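Local coordinates for protein Atg5 (Kluyveromyces marxianus, PDB 3VQI) that takes part in autophagic vesicle formation and cytoplasm-to-vacuole transport, and is required for selective autophagic degradation of the nucleus, at residues A[20-23]-A[24-28]; A[50-53]-A[54-58]; A[162-165]-A[166-170]. All blocks are in the same frame, centred on the assembly; numbering follows the deposited sequence.

Contact 1 (A[20-23]-A[24-28]); sequences VVVS and DAIVV
V22 lays its CG1 methyl against two side chains from the turn that follows it, I26 and V27. CG1 meets I26 CG1 at 3.5 Å, the two side chains crossing at about a right angle, and on V27 its nearest atom is CB, at 3.8 Å. The torsion of V22 explains why one branch does both jobs: CG1 stands anti to the backbone N (chi1 -180°), on the side of its own carbonyl carbon, where the chain curls back. I26 reaches in with its longer branch, whose CG1 also lies 3.8 Å from S23 OG, and CD1 continues along the same methyl of V22.

The curl itself is held by one carbonyl. S23 O accepts from I26 N at 3.1 Å and from V27 N at 3.2 Å, so two successive amides converge on a single oxygen. They arrive differently: the I26 donor stands above the carbonyl plane, 50° out of it, whereas V27 N comes in almost straight opposite the carbonyl carbon, with a C=O...N angle of 169°. The I26 bond, linking residues three apart with D24 and A25 both in helical backbone conformation, makes S23-I26 a beta turn, and V27 N extends the grip by one residue. S23 OG takes no part in these two bonds; it has a weak hydrogen bond with L119 O.

All this happens where strand 15-22 of the UblA domain runs out into the loop leading to strand 37-43. V21, on the strand, and S23, just past its end, share backbone hydrogen bonds with L119 of strand 114-121, while V20 bonds to C38 of strand 37-43. V22 leans on L59 at the end of helix 48-59 and on I63 just beyond it, and I26 touches V65 and also H121 of strand 114-121.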
ATOM      1  N   VAL A  20      15.611  -6.241  -4.899  1.00 53.84           N
ATOM      2  CA  VAL A  20      16.171  -5.091  -4.217  1.00 53.67           C
ATOM      3  C   VAL A  20      17.681  -5.045  -4.418  1.00 54.29           C
ATOM      4  O   VAL A  20      18.406  -5.941  -3.980  1.00 56.37           O
ATOM      5  CB  VAL A  20      15.855  -5.150  -2.706  1.00 52.34           C
ATOM      6  CG1 VAL A  20      16.409  -3.926  -2.009  1.00 50.37           C
ATOM      7  CG2 VAL A  20      14.352  -5.257  -2.504  1.00 49.36           C
ATOM      8  N   VAL A  21      18.148  -3.994  -5.081  1.00 52.77           N
ATOM      9  CA  VAL A  21      19.570  -3.827  -5.346  1.00 50.65           C
ATOM     10  C   VAL A  21      20.074  -2.563  -4.668  1.00 49.82           C
ATOM     11  O   VAL A  21      19.395  -1.538  -4.697  1.00 48.33           O
ATOM     12  CB  VAL A  21      19.840  -3.674  -6.862  1.00 51.77           C
ATOM     13  CG1 VAL A  21      21.338  -3.750  -7.121  1.00 49.44           C
ATOM     14  CG2 VAL A  21      19.058  -4.732  -7.662  1.00 50.31           C
ATOM     15  N   VAL A  22      21.257  -2.621  -4.064  1.00 49.22           N
ATOM     16  CA  VAL A  22      21.796  -1.427  -3.423  1.00 50.22           C
ATOM     17  C   VAL A  22      22.006  -0.358  -4.493  1.00 50.95           C
ATOM     18  O   VAL A  22      22.363  -0.678  -5.623  1.00 48.89           O
ATOM     19  CB  VAL A  22      23.134  -1.697  -2.743  1.00 50.28           C
ATOM     20  CG1 VAL A  22      23.633  -0.419  -2.090  1.00 47.86           C
ATOM     21  CG2 VAL A  22      22.976  -2.799  -1.708  1.00 50.38           C
ATOM     22  N   SER A  23      21.765   0.904  -4.148  1.00 51.53           N
ATOM     23  CA  SER A  23      21.928   1.973  -5.123  1.00 53.16           C
ATOM     24  C   SER A  23      23.404   2.276  -5.319  1.00 55.47           C
ATOM     25  O   SER A  23      24.215   2.109  -4.403  1.00 55.60           O
ATOM     26  CB  SER A  23      21.193   3.239  -4.682  1.00 51.94           C
ATOM     27  OG  SER A  23      21.858   3.882  -3.610  1.00 55.09           O
ATOM     28  N   ASP A  24      23.744   2.724  -6.525  1.00 57.14           N
ATOM     29  CA  ASP A  24      25.127   3.041  -6.865  1.00 56.86           C
ATOM     30  C   ASP A  24      25.754   3.982  -5.848  1.00 55.00           C
ATOM     31  O   ASP A  24      26.903   3.810  -5.456  1.00 54.77           O
ATOM     32  CB  ASP A  24      25.188   3.666  -8.261  1.00 58.12           C
ATOM     33  CG  ASP A  24      24.390   2.873  -9.289  1.00 61.39           C
ATOM     34  OD1 ASP A  24      24.587   1.643  -9.392  1.00 59.73           O
ATOM     35  OD2 ASP A  24      23.562   3.484 -10.001  1.00 64.80           O
ATOM     36  N   ALA A  25      24.979   4.962  -5.401  1.00 53.63           N
ATOM     37  CA  ALA A  25      25.468   5.947  -4.447  1.00 52.91           C
ATOM     38  C   ALA A  25      26.074   5.412  -3.153  1.00 53.43           C
ATOM     39  O   ALA A  25      27.009   6.010  -2.625  1.00 54.38           O
ATOM     40  CB  ALA A  25      24.357   6.934  -4.115  1.00 48.90           C
ATOM     41  N   ILE A  26      25.567   4.296  -2.637  1.00 54.33           N
ATOM     42  CA  ILE A  26      26.086   3.790  -1.365  1.00 55.20           C
ATOM     43  C   ILE A  26      26.742   2.411  -1.376  1.00 56.33           C
ATOM     44  O   ILE A  26      27.275   1.968  -0.353  1.00 55.17           O
ATOM     45  CB  ILE A  26      24.974   3.774  -0.275  1.00 54.49           C
ATOM     46  CG1 ILE A  26      23.879   2.765  -0.655  1.00 53.49           C
ATOM     47  CG2 ILE A  26      24.382   5.166  -0.112  1.00 50.92           C
ATOM     48  CD1 ILE A  26      22.824   2.557   0.418  1.00 51.74           C
ATOM     49  N   VAL A  27      26.710   1.732  -2.516  1.00 56.71           N
ATOM     50  CA  VAL A  27      27.309   0.408  -2.602  1.00 60.65           C
ATOM     51  C   VAL A  27      28.832   0.454  -2.504  1.00 63.81           C
ATOM     52  O   VAL A  27      29.454   1.459  -2.852  1.00 65.07           O
ATOM     53  CB  VAL A  27      26.925  -0.285  -3.924  1.00 60.41           C
ATOM     54  CG1 VAL A  27      27.580   0.430  -5.094  1.00 61.44           C
ATOM     55  CG2 VAL A  27      27.325  -1.748  -3.890  1.00 57.33           C
ATOM     56  N   VAL A  28      29.431  -0.633  -2.017  1.00 67.63           N
ATOM     57  CA  VAL A  28      30.885  -0.713  -1.913  1.00 70.52           C
ATOM     58  C   VAL A  28      31.456  -0.879  -3.321  1.00 72.96           C
ATOM     59  O   VAL A  28      30.930  -1.650  -4.134  1.00 71.98           O
ATOM     60  CB  VAL A  28      31.344  -1.908  -1.053  1.00 69.87           C
ATOM     61  CG1 VAL A  28      30.939  -1.694   0.391  1.00 69.24           C
ATOM     62  CG2 VAL A  28      30.753  -3.192  -1.589  1.00 70.86           C
TER

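Contact 2 (A[50-53]-A[54-58]); sequences FYLP and TVVRK
Helix 48-59 of the UblA domain carries a proline inside its run, and this contact is the turn around it, where L52 and P53 hand over to V56 and R57. L52 CD2 touches V56 CG2 at 3.8 Å, methyl to methyl one helical turn apart. The same V56 methyl lies 3.4 Å from L52 O; with CG1 anti to the backbone N (chi1 165°), CG2 falls beside that N and faces the preceding turn. V55 uses its CG2 likewise, 3.5 Å from Y51 O.

Three i to i+4 bonds run through the turn. V55 N gives to Y51 O at 3.0 Å and V56 N to L52 O at 2.9 Å, both fairly straight, and R57 N reaches P53 O at 2.8 Å with the donor tilted 32° from the carbonyl plane. R57 then bends at chi2 and chi3, bringing its guanidinium back so that P53 O lies over one face, offset toward the rim and 4.1 Å above the plane.

L52, V55 and V56 face the sheet, where L119 and W74 meet them, while Y51 OH bonds to L43 N. P53 has no N-H to give to the turn before it, and the helix kinks there; its carbonyl nevertheless serves the next turn, and the nearby arginine would probably add a favourable electrostatic pull on that oxygen.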
ATOM      1  N   PHE A  50       7.664  -2.694   6.078  1.00 42.41           N
ATOM      2  CA  PHE A  50       7.762  -3.934   6.845  1.00 43.00           C
ATOM      3  C   PHE A  50       8.990  -4.699   6.382  1.00 44.68           C
ATOM      4  O   PHE A  50       9.564  -5.487   7.136  1.00 45.26           O
ATOM      5  CB  PHE A  50       6.549  -4.861   6.640  1.00 42.41           C
ATOM      6  CG  PHE A  50       5.252  -4.363   7.226  1.00 39.65           C
ATOM      7  CD1 PHE A  50       5.229  -3.453   8.269  1.00 42.28           C
ATOM      8  CD2 PHE A  50       4.043  -4.866   6.755  1.00 41.99           C
ATOM      9  CE1 PHE A  50       4.009  -3.052   8.848  1.00 45.04           C
ATOM     10  CE2 PHE A  50       2.814  -4.482   7.322  1.00 42.76           C
ATOM     11  CZ  PHE A  50       2.797  -3.572   8.368  1.00 43.91           C
ATOM     12  N   TYR A  51       9.393  -4.473   5.134  1.00 46.01           N
ATOM     13  CA  TYR A  51      10.531  -5.200   4.572  1.00 47.45           C
ATOM     14  C   TYR A  51      11.887  -4.509   4.697  1.00 49.23           C
ATOM     15  O   TYR A  51      12.923  -5.144   4.489  1.00 49.40           O
ATOM     16  CB  TYR A  51      10.252  -5.522   3.102  1.00 45.85           C
ATOM     17  CG  TYR A  51       9.010  -6.343   2.899  1.00 45.21           C
ATOM     18  CD1 TYR A  51       9.032  -7.726   3.053  1.00 45.29           C
ATOM     19  CD2 TYR A  51       7.789  -5.735   2.612  1.00 46.58           C
ATOM     20  CE1 TYR A  51       7.865  -8.490   2.932  1.00 43.78           C
ATOM     21  CE2 TYR A  51       6.611  -6.485   2.487  1.00 45.01           C
ATOM     22  CZ  TYR A  51       6.658  -7.865   2.649  1.00 45.94           C
ATOM     23  OH  TYR A  51       5.504  -8.615   2.517  1.00 45.97           O
ATOM     24  N   LEU A  52      11.876  -3.225   5.050  1.00 51.10           N
ATOM     25  CA  LEU A  52      13.096  -2.435   5.184  1.00 52.67           C
ATOM     26  C   LEU A  52      14.257  -3.082   5.943  1.00 52.48           C
ATOM     27  O   LEU A  52      15.312  -3.310   5.363  1.00 54.42           O
ATOM     28  CB  LEU A  52      12.781  -1.073   5.810  1.00 53.79           C
ATOM     29  CG  LEU A  52      13.354   0.154   5.095  1.00 55.60           C
ATOM     30  CD1 LEU A  52      13.424   1.320   6.068  1.00 55.36           C
ATOM     31  CD2 LEU A  52      14.729  -0.158   4.558  1.00 54.21           C
ATOM     32  N   PRO A  53      14.094  -3.377   7.246  1.00 53.01           N
ATOM     33  CA  PRO A  53      15.205  -3.996   7.986  1.00 53.24           C
ATOM     34  C   PRO A  53      15.729  -5.327   7.456  1.00 53.01           C
ATOM     35  O   PRO A  53      16.913  -5.632   7.576  1.00 53.86           O
ATOM     36  CB  PRO A  53      14.661  -4.115   9.416  1.00 54.36           C
ATOM     37  CG  PRO A  53      13.176  -4.012   9.256  1.00 55.22           C
ATOM     38  CD  PRO A  53      13.012  -2.999   8.168  1.00 53.73           C
ATOM     39  N   THR A  54      14.842  -6.127   6.886  1.00 53.49           N
ATOM     40  CA  THR A  54      15.234  -7.418   6.338  1.00 51.63           C
ATOM     41  C   THR A  54      16.146  -7.152   5.153  1.00 50.70           C
ATOM     42  O   THR A  54      17.208  -7.760   5.020  1.00 50.93           O
ATOM     43  CB  THR A  54      14.006  -8.195   5.847  1.00 52.51           C
ATOM     44  OG1 THR A  54      13.009  -8.196   6.874  1.00 51.06           O
ATOM     45  CG2 THR A  54      14.379  -9.625   5.474  1.00 50.91           C
ATOM     46  N   VAL A  55      15.722  -6.237   4.290  1.00 48.39           N
ATOM     47  CA  VAL A  55      16.506  -5.887   3.115  1.00 46.46           C
ATOM     48  C   VAL A  55      17.837  -5.284   3.543  1.00 46.87           C
ATOM     49  O   VAL A  55      18.888  -5.621   2.996  1.00 46.60           O
ATOM     50  CB  VAL A  55      15.720  -4.931   2.220  1.00 45.60           C
ATOM     51  CG1 VAL A  55      16.618  -4.270   1.196  1.00 46.77           C
ATOM     52  CG2 VAL A  55      14.658  -5.717   1.512  1.00 45.30           C
ATOM     53  N   VAL A  56      17.809  -4.417   4.544  1.00 47.76           N
ATOM     54  CA  VAL A  56      19.045  -3.825   5.010  1.00 49.39           C
ATOM     55  C   VAL A  56      19.984  -4.916   5.517  1.00 51.40           C
ATOM     56  O   VAL A  56      21.158  -4.932   5.169  1.00 51.98           O
ATOM     57  CB  VAL A  56      18.782  -2.797   6.112  1.00 48.87           C
ATOM     58  CG1 VAL A  56      20.075  -2.459   6.827  1.00 46.77           C
ATOM     59  CG2 VAL A  56      18.173  -1.534   5.495  1.00 49.41           C
ATOM     60  N   ARG A  57      19.457  -5.834   6.321  1.00 53.86           N
ATOM     61  CA  ARG A  57      20.245  -6.938   6.874  1.00 54.01           C
ATOM     62  C   ARG A  57      20.920  -7.745   5.761  1.00 52.82           C
ATOM     63  O   ARG A  57      22.135  -7.912   5.748  1.00 52.19           O
ATOM     64  CB  ARG A  57      19.342  -7.880   7.690  1.00 56.66           C
ATOM     65  CG  ARG A  57      20.085  -8.917   8.568  1.00 58.87           C
ATOM     66  CD  ARG A  57      19.364 -10.289   8.685  1.00 60.28           C
ATOM     67  NE  ARG A  57      17.895 -10.238   8.639  1.00 61.60           N
ATOM     68  CZ  ARG A  57      17.127  -9.498   9.437  1.00 61.65           C
ATOM     69  NH1 ARG A  57      17.671  -8.724  10.362  1.00 65.12           N
ATOM     70  NH2 ARG A  57      15.809  -9.531   9.313  1.00 62.22           N
ATOM     71  N   LYS A  58      20.126  -8.243   4.823  1.00 52.29           N
ATOM     72  CA  LYS A  58      20.670  -9.056   3.746  1.00 53.53           C
ATOM     73  C   LYS A  58      21.761  -8.395   2.924  1.00 54.83           C
ATOM     74  O   LYS A  58      22.613  -9.088   2.361  1.00 55.82           O
ATOM     75  CB  LYS A  58      19.572  -9.498   2.784  1.00 53.62           C
ATOM     76  CG  LYS A  58      18.621 -10.542   3.307  1.00 55.31           C
ATOM     77  CD  LYS A  58      17.839 -11.149   2.144  1.00 57.36           C
ATOM     78  CE  LYS A  58      16.505 -11.740   2.588  1.00 58.97           C
ATOM     79  NZ  LYS A  58      16.512 -13.227   2.661  1.00 59.44           N
TER

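Contact 3 (A[162-165]-A[166-170]); sequences MSLS and IPDFE
S165 O accepts from F169 N at 3.1 Å, the donor lying close to the line of the carbonyl bond, and this bond ties the loop to the first turn of the helix it opens. The same oxygen receives a second, weak bond from D168 N, also 3.1 Å but with an N-H...O angle of only 130°. S165 OG accepts from D168 N too, again weakly, at 3.4 Å. That amide is therefore shared between the carbonyl and the hydroxyl of one serine. The hydroxyl is set for this by chi1 of 58°, which tucks OG between the backbone N and the carbonyl carbon of S165, facing the first turn.

S165 is the N-cap of helix 166-178, in the alpha-helical bundle region of the protein, and P167, with no N-H of its own, fits naturally into a first turn where an amide would have no earlier helical carbonyl to bond.

Around the cap, S165 OG lies a tight 3.0 Å from D168 CB and 3.7 Å from P167 CG. L164 meets D168 nearly at a right angle, its CD2 methyl 3.4 Å from D168 OD2. That carboxylate oxygen has its charge partner in K190, a residue that the L164 side chain also touches, as it does L191. Further along, F169 turns its ring away from the cap to form a cation-pi contact with R144 on helix 135-155.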
ATOM      1  N   MET A 162     -13.768   4.129  17.148  1.00 87.40           N
ATOM      2  CA  MET A 162     -13.304   4.652  18.431  1.00 87.53           C
ATOM      3  C   MET A 162     -13.908   3.799  19.544  1.00 87.12           C
ATOM      4  O   MET A 162     -13.457   3.832  20.690  1.00 86.71           O
ATOM      5  CB  MET A 162     -13.727   6.114  18.599  1.00 88.44           C
ATOM      6  CG  MET A 162     -12.978   7.087  17.697  1.00 89.72           C
ATOM      7  SD  MET A 162     -11.316   7.510  18.266  1.00 91.31           S
ATOM      8  CE  MET A 162     -11.548   9.257  18.716  1.00 90.24           C
ATOM      9  N   SER A 163     -14.925   3.022  19.183  1.00 86.76           N
ATOM     10  CA  SER A 163     -15.617   2.147  20.127  1.00 86.44           C
ATOM     11  C   SER A 163     -14.873   0.839  20.385  1.00 85.22           C
ATOM     12  O   SER A 163     -15.096   0.191  21.408  1.00 84.36           O
ATOM     13  CB  SER A 163     -17.025   1.828  19.614  1.00 86.67           C
ATOM     14  OG  SER A 163     -17.799   3.009  19.491  1.00 88.01           O
ATOM     15  N   LEU A 164     -14.002   0.453  19.455  1.00 83.93           N
ATOM     16  CA  LEU A 164     -13.230  -0.783  19.581  1.00 82.22           C
ATOM     17  C   LEU A 164     -12.336  -0.757  20.813  1.00 81.50           C
ATOM     18  O   LEU A 164     -11.664   0.246  21.078  1.00 81.87           O
ATOM     19  CB  LEU A 164     -12.365  -1.006  18.337  1.00 80.62           C
ATOM     20  CG  LEU A 164     -13.090  -1.278  17.016  1.00 80.35           C
ATOM     21  CD1 LEU A 164     -12.069  -1.406  15.899  1.00 80.70           C
ATOM     22  CD2 LEU A 164     -13.916  -2.542  17.123  1.00 78.82           C
ATOM     23  N   SER A 165     -12.340  -1.858  21.566  1.00 79.36           N
ATOM     24  CA  SER A 165     -11.513  -1.974  22.762  1.00 77.40           C
ATOM     25  C   SER A 165     -10.073  -1.984  22.282  1.00 76.34           C
ATOM     26  O   SER A 165      -9.807  -2.331  21.131  1.00 75.47           O
ATOM     27  CB  SER A 165     -11.826  -3.272  23.512  1.00 77.46           C
ATOM     28  OG  SER A 165     -11.623  -4.412  22.692  1.00 76.38           O
ATOM     29  N   ILE A 166      -9.139  -1.607  23.146  1.00 75.48           N
ATOM     30  CA  ILE A 166      -7.743  -1.582  22.732  1.00 74.73           C
ATOM     31  C   ILE A 166      -7.262  -2.913  22.150  1.00 73.64           C
ATOM     32  O   ILE A 166      -6.730  -2.940  21.042  1.00 73.50           O
ATOM     33  CB  ILE A 166      -6.815  -1.129  23.889  1.00 74.66           C
ATOM     34  CG1 ILE A 166      -6.922   0.393  24.060  1.00 73.87           C
ATOM     35  CG2 ILE A 166      -5.374  -1.535  23.606  1.00 74.89           C
ATOM     36  CD1 ILE A 166      -5.959   0.981  25.081  1.00 73.53           C
ATOM     37  N   PRO A 167      -7.459  -4.034  22.872  1.00 72.81           N
ATOM     38  CA  PRO A 167      -7.023  -5.350  22.378  1.00 72.26           C
ATOM     39  C   PRO A 167      -7.710  -5.813  21.083  1.00 71.22           C
ATOM     40  O   PRO A 167      -7.172  -6.639  20.339  1.00 68.93           O
ATOM     41  CB  PRO A 167      -7.320  -6.273  23.563  1.00 72.21           C
ATOM     42  CG  PRO A 167      -8.503  -5.631  24.193  1.00 71.78           C
ATOM     43  CD  PRO A 167      -8.129  -4.166  24.176  1.00 72.05           C
ATOM     44  N   ASP A 168      -8.894  -5.267  20.823  1.00 71.93           N
ATOM     45  CA  ASP A 168      -9.677  -5.612  19.638  1.00 72.69           C
ATOM     46  C   ASP A 168      -9.066  -4.942  18.413  1.00 72.30           C
ATOM     47  O   ASP A 168      -9.075  -5.501  17.316  1.00 71.64           O
ATOM     48  CB  ASP A 168     -11.128  -5.169  19.834  1.00 75.28           C
ATOM     49  CG  ASP A 168     -12.115  -6.091  19.147  1.00 78.34           C
ATOM     50  OD1 ASP A 168     -11.992  -7.324  19.313  1.00 80.95           O
ATOM     51  OD2 ASP A 168     -13.020  -5.588  18.450  1.00 80.16           O
ATOM     52  N   PHE A 169      -8.541  -3.734  18.616  1.00 72.22           N
ATOM     53  CA  PHE A 169      -7.865  -2.982  17.565  1.00 71.95           C
ATOM     54  C   PHE A 169      -6.443  -3.514  17.386  1.00 70.56           C
ATOM     55  O   PHE A 169      -5.951  -3.653  16.259  1.00 68.56           O
ATOM     56  CB  PHE A 169      -7.807  -1.492  17.909  1.00 74.61           C
ATOM     57  CG  PHE A 169      -6.778  -0.735  17.116  1.00 77.09           C
ATOM     58  CD1 PHE A 169      -5.474  -0.560  17.603  1.00 79.03           C
ATOM     59  CD2 PHE A 169      -7.081  -0.276  15.840  1.00 77.55           C
ATOM     60  CE1 PHE A 169      -4.492   0.061  16.818  1.00 79.77           C
ATOM     61  CE2 PHE A 169      -6.113   0.341  15.053  1.00 79.38           C
ATOM     62  CZ  PHE A 169      -4.813   0.509  15.541  1.00 79.62           C
ATOM     63  N   GLU A 170      -5.782  -3.790  18.513  1.00 69.51           N
ATOM     64  CA  GLU A 170      -4.409  -4.331  18.549  1.00 68.42           C
ATOM     65  C   GLU A 170      -4.429  -5.636  17.802  1.00 66.70           C
ATOM     66  O   GLU A 170      -3.482  -5.993  17.145  1.00 66.75           O
ATOM     67  CB  GLU A 170      -3.977  -4.596  20.004  1.00 68.86           C
ATOM     68  CG  GLU A 170      -2.466  -4.849  20.252  1.00 72.03           C
ATOM     69  CD  GLU A 170      -1.594  -3.725  19.706  1.00 74.42           C
ATOM     70  OE1 GLU A 170      -2.096  -2.578  19.636  1.00 74.53           O
ATOM     71  OE2 GLU A 170      -0.412  -3.967  19.343  1.00 75.75           O
TER

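In the fold
The three contacts follow one another along the chain. Contacts 1 and 2 belong to the UblA domain, their centres about 14 Å apart: contact 1 is the end of strand 15-22 and its turn, contact 2 most of helix 48-59. V20 packs on V55 (V20 CG1 to V55 CG1 3.2 Å, closer than two methyls normally come, so the exact value is doubtful), and L119 of strand 114-121 touches V20, L52 and V55, so strand and helix share one core. Contact 3 lies in the alpha-helical bundle region, about 30 Å from contact 2 and about 42 Å from contact 1, centre to centre, without touching either. Together they sample two parts of Atg5: a ubiquitin-like sheet with its helix, and the start of a bundle helix.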